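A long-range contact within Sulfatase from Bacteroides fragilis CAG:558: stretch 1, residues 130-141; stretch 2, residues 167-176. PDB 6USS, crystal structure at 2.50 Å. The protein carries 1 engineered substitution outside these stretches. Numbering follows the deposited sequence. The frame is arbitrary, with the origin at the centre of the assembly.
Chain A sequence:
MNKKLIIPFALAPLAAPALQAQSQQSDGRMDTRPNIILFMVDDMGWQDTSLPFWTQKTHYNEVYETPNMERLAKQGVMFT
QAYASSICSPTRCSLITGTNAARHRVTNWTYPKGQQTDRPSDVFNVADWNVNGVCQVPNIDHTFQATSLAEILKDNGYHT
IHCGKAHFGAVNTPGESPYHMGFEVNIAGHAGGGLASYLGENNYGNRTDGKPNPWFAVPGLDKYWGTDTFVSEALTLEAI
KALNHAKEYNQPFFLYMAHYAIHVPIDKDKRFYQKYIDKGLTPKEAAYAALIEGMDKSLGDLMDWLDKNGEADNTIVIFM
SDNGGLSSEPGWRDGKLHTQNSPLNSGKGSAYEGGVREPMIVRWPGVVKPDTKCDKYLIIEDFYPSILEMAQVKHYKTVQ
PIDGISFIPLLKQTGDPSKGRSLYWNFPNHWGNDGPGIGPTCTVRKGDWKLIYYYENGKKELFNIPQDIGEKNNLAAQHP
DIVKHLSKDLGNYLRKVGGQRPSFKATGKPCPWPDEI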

# COMPACT_ATOMS: atom_id res chain seq x y z
N ASN A 130 18.44 10.06 14.23
CA ASN A 130 17.09 10.01 13.67
C ASN A 130 16.30 8.83 14.25
O ASN A 130 15.98 7.85 13.57
N VAL A 131 15.93 8.98 15.53
CA VAL A 131 15.27 7.94 16.32
C VAL A 131 14.00 7.46 15.64
O VAL A 131 13.49 6.38 15.97
N ASN A 132 13.46 8.25 14.71
CA ASN A 132 12.19 7.90 14.10
C ASN A 132 12.34 7.17 12.77
O ASN A 132 11.33 6.73 12.22
N GLY A 133 13.57 7.03 12.25
CA GLY A 133 13.79 6.13 11.14
C GLY A 133 13.77 6.80 9.78
O GLY A 133 14.27 7.92 9.63
N VAL A 134 13.20 6.15 8.78
CA VAL A 134 13.09 6.77 7.47
C VAL A 134 11.62 6.77 7.05
O VAL A 134 10.80 5.99 7.54
N CYS A 135 11.29 7.67 6.13
CA CYS A 135 9.99 7.71 5.48
C CYS A 135 10.18 8.40 4.13
O CYS A 135 11.28 8.87 3.80
N GLN A 136 9.10 8.48 3.36
CA GLN A 136 9.16 9.09 2.04
C GLN A 136 8.54 10.47 1.99
O GLN A 136 8.46 11.06 0.92
N VAL A 137 8.10 11.01 3.13
CA VAL A 137 7.47 12.32 3.19
C VAL A 137 8.37 13.28 3.95
O VAL A 137 9.24 12.83 4.71
N PRO A 138 8.24 14.58 3.77
CA PRO A 138 9.09 15.52 4.50
C PRO A 138 8.45 15.98 5.81
O PRO A 138 7.31 15.60 6.11
N ASN A 139 9.19 16.78 6.59
CA ASN A 139 8.68 17.42 7.81
C ASN A 139 8.23 16.41 8.86
O ASN A 139 7.33 16.68 9.66
N ILE A 140 8.84 15.23 8.88
CA ILE A 140 8.58 14.25 9.93
C ILE A 140 9.76 14.28 10.90
O ILE A 140 10.88 13.91 10.54
N ASP A 141 9.46 14.66 12.15
CA ASP A 141 10.38 15.15 13.17
C ASP A 141 11.81 14.61 13.07
O ASP A 141 12.72 15.36 12.69
N HIS A 167 10.80 -2.74 10.29
CA HIS A 167 11.70 -2.01 11.17
C HIS A 167 12.35 -0.82 10.44
O HIS A 167 13.55 -0.59 10.52
N PHE A 168 11.53 -0.07 9.69
CA PHE A 168 11.99 1.08 8.91
C PHE A 168 11.70 2.42 9.56
O PHE A 168 12.41 3.39 9.29
N GLY A 169 10.65 2.50 10.38
CA GLY A 169 10.28 3.74 11.02
C GLY A 169 9.77 3.47 12.42
O GLY A 169 9.29 2.38 12.74
N ALA A 170 9.89 4.48 13.27
CA ALA A 170 9.44 4.31 14.64
C ALA A 170 7.93 4.15 14.66
O ALA A 170 7.23 4.50 13.71
N VAL A 171 7.42 3.59 15.76
CA VAL A 171 5.97 3.43 15.90
C VAL A 171 5.30 4.79 15.82
O VAL A 171 5.83 5.80 16.31
N ASN A 172 4.14 4.84 15.14
CA ASN A 172 3.37 6.08 14.92
C ASN A 172 4.16 7.15 14.17
O ASN A 172 3.96 8.35 14.39
N THR A 173 5.06 6.74 13.27
CA THR A 173 5.60 7.61 12.23
C THR A 173 5.37 6.95 10.86
O THR A 173 5.19 5.74 10.79
N PRO A 174 5.33 7.73 9.77
CA PRO A 174 4.90 7.15 8.47
C PRO A 174 5.65 5.89 8.05
O PRO A 174 5.03 4.98 7.48
N GLY A 175 6.95 5.81 8.31
CA GLY A 175 7.73 4.67 7.87
C GLY A 175 7.51 3.38 8.64
O GLY A 175 8.14 2.37 8.31
N GLU A 176 6.66 3.38 9.67
CA GLU A 176 6.31 2.12 10.31
C GLU A 176 5.57 1.19 9.34
O GLU A 176 5.52 -0.02 9.59

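The contact is built around a place where two backbones come too close for side chains. Gly133 and Gly169 form a single beta bridge, their CA atoms 4.2 Å apart, held by two nearly straight hydrogen bonds: Ala170 N to Asn132 O and Val134 N to Phe168 O, each 2.9 Å. A CB on Gly133 would point toward the other stretch and land 2.5 Å from Phe168 O and 2.8 Å from Gly169 CA; the residue's own backbone angles call for glycine as well. At Gly169 a CB would strike Gly175 C, at 2.6 Å, within its own stretch. Gly175 is a third bare position: its CA sits 3.4 Å from Val134 O in a CA-H...O contact, and a CB there would fall 1.9 Å from that same oxygen. The first rule is therefore subtractive: Gly133 and Gly175 leave the room in which the chains meet, and Gly169 keeps clear of its own chain.

Around this glycine centre the side chains make shallow contacts. Ala170 points toward stretch 1, its CB a modest bump 3.6 Å from Asn132 OD1 and 3.8 Å from Val131 O. Asn132, chi1 m, leaves its backbone sideways yet packs well: its CG lies 3.8 Å from Thr173 CG2, so the amide has a methyl for a neighbour, while its OD1 is also hydrogen-bonded elsewhere in the structure. Val134, also m, is set sideways and brings CG2 to 4.3 Å from Phe168 CB. That is a loose touch at the root of the aromatic side chain, for Phe168, chi1 m, starts sideways and carries its end away from stretch 1.

The largest covered area belongs to Pro174, whose C-gamma exo ring is the main bump on stretch 2. It points into a hollow lined by three side chains that point toward stretch 2. Cys135, in the p rotamer, offers its CB 4.0 Å from Pro174 CB; Val137, m, places CG2 3.9 Å from Pro174 CG; Ile140, m at both chi1 and chi2, sets CG2 3.8 Å from Pro174 CD. The three share the ring, Ile140 touching both CD and CG and Val137 both CG and CB.

Thr173 combines shape with polarity. It points toward stretch 1 in the p rotamer, packing CG2 on Asn132 CG, while OG1 lies 3.4 Å from Asn132 O and also donates a 2.7 Å hydrogen bond to Ala170 O, across the type II turn from Ala170 to Thr173. The same OG1 accepts from water 1 at 3.0 Å. This water also donates to Val134 O at 3.0 Å and accepts from Gly175 N at 2.9 Å, so it fills a polar gap between the stretches and ties a strand carbonyl to a backbone NH within the 3-10 segment.

As a design pattern, the contact places glycines where backbones touch, one proline in an apolar cup, and a water where the polar groups do not meet directly.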

# COMPACT_ATOMS: atom_id res chain seq x y z
CB ASN A 130 17.15 9.94 12.15
CG ASN A 130 17.32 11.30 11.52
OD1 ASN A 130 16.84 12.29 12.04
ND2 ASN A 130 18.01 11.35 10.38
CB VAL A 131 14.92 8.44 17.73
CG1 VAL A 131 16.19 8.72 18.53
CG2 VAL A 131 14.05 9.70 17.64
CB ASN A 132 11.34 9.15 13.88
CG ASN A 132 10.64 9.61 15.16
OD1 ASN A 132 10.64 8.91 16.18
ND2 ASN A 132 10.06 10.80 15.10
CB VAL A 134 13.94 6.04 6.41
CG1 VAL A 134 15.39 5.92 6.90
CG2 VAL A 134 13.33 4.66 6.09
CB CYS A 135 8.96 8.41 6.36
SG CYS A 135 9.37 10.15 6.69
CB GLN A 136 8.48 8.20 0.99
CG GLN A 136 9.09 6.84 0.80
CD GLN A 136 8.57 6.15 -0.46
OE1 GLN A 136 9.15 6.31 -1.55
NE2 GLN A 136 7.47 5.40 -0.33
CB VAL A 137 6.08 12.24 3.82
CG1 VAL A 137 5.15 11.54 2.87
CG2 VAL A 137 6.15 11.49 5.12
CB PRO A 138 9.27 16.67 3.51
CG PRO A 138 7.97 16.67 2.74
CD PRO A 138 7.52 15.22 2.65
CB ASN A 139 7.53 18.38 7.49
CG ASN A 139 7.89 19.42 6.43
OD1 ASN A 139 8.97 20.02 6.47
ND2 ASN A 139 7.00 19.62 5.46
CB ILE A 140 8.35 12.85 9.37
CG1 ILE A 140 7.18 12.88 8.39
CG2 ILE A 140 8.00 11.92 10.49
CD1 ILE A 140 5.89 13.40 8.99
CB ASP A 141 9.84 14.86 14.58
CG ASP A 141 10.84 15.19 15.68
OD1 ASP A 141 11.48 16.27 15.57
OD2 ASP A 141 11.00 14.39 16.63
CB HIS A 167 12.75 -2.97 11.74
CG HIS A 167 13.48 -2.46 12.94
ND1 HIS A 167 14.73 -2.93 13.31
CD2 HIS A 167 13.15 -1.52 13.86
CE1 HIS A 167 15.13 -2.30 14.41
NE2 HIS A 167 14.19 -1.44 14.76
CB PHE A 168 11.32 1.11 7.52
CG PHE A 168 11.69 -0.04 6.62
CD1 PHE A 168 13.02 -0.35 6.35
CD2 PHE A 168 10.68 -0.80 6.02
CE1 PHE A 168 13.35 -1.42 5.51
CE2 PHE A 168 11.00 -1.87 5.17
CZ PHE A 168 12.33 -2.18 4.92
CB ALA A 170 9.86 5.50 15.51
CB VAL A 171 5.64 2.69 17.21
CG1 VAL A 171 5.74 3.63 18.43
CG2 VAL A 171 4.26 2.04 17.11
CB ASN A 172 2.85 6.67 16.23
CG ASN A 172 1.87 5.76 16.91
OD1 ASN A 172 0.99 5.19 16.27
ND2 ASN A 172 2.00 5.62 18.23
CB THR A 173 7.09 7.92 12.45
OG1 THR A 173 7.89 6.74 12.29
CG2 THR A 173 7.30 8.50 13.85
CB PRO A 174 5.13 8.30 7.48
CG PRO A 174 4.95 9.54 8.31
CD PRO A 174 5.51 9.20 9.68
CB GLU A 176 5.43 2.36 11.54
CG GLU A 176 4.07 2.88 11.20
CD GLU A 176 3.25 3.21 12.41
OE1 GLU A 176 3.40 2.49 13.42
OE2 GLU A 176 2.46 4.18 12.36
O HOH W 1 9.06 7.22 9.62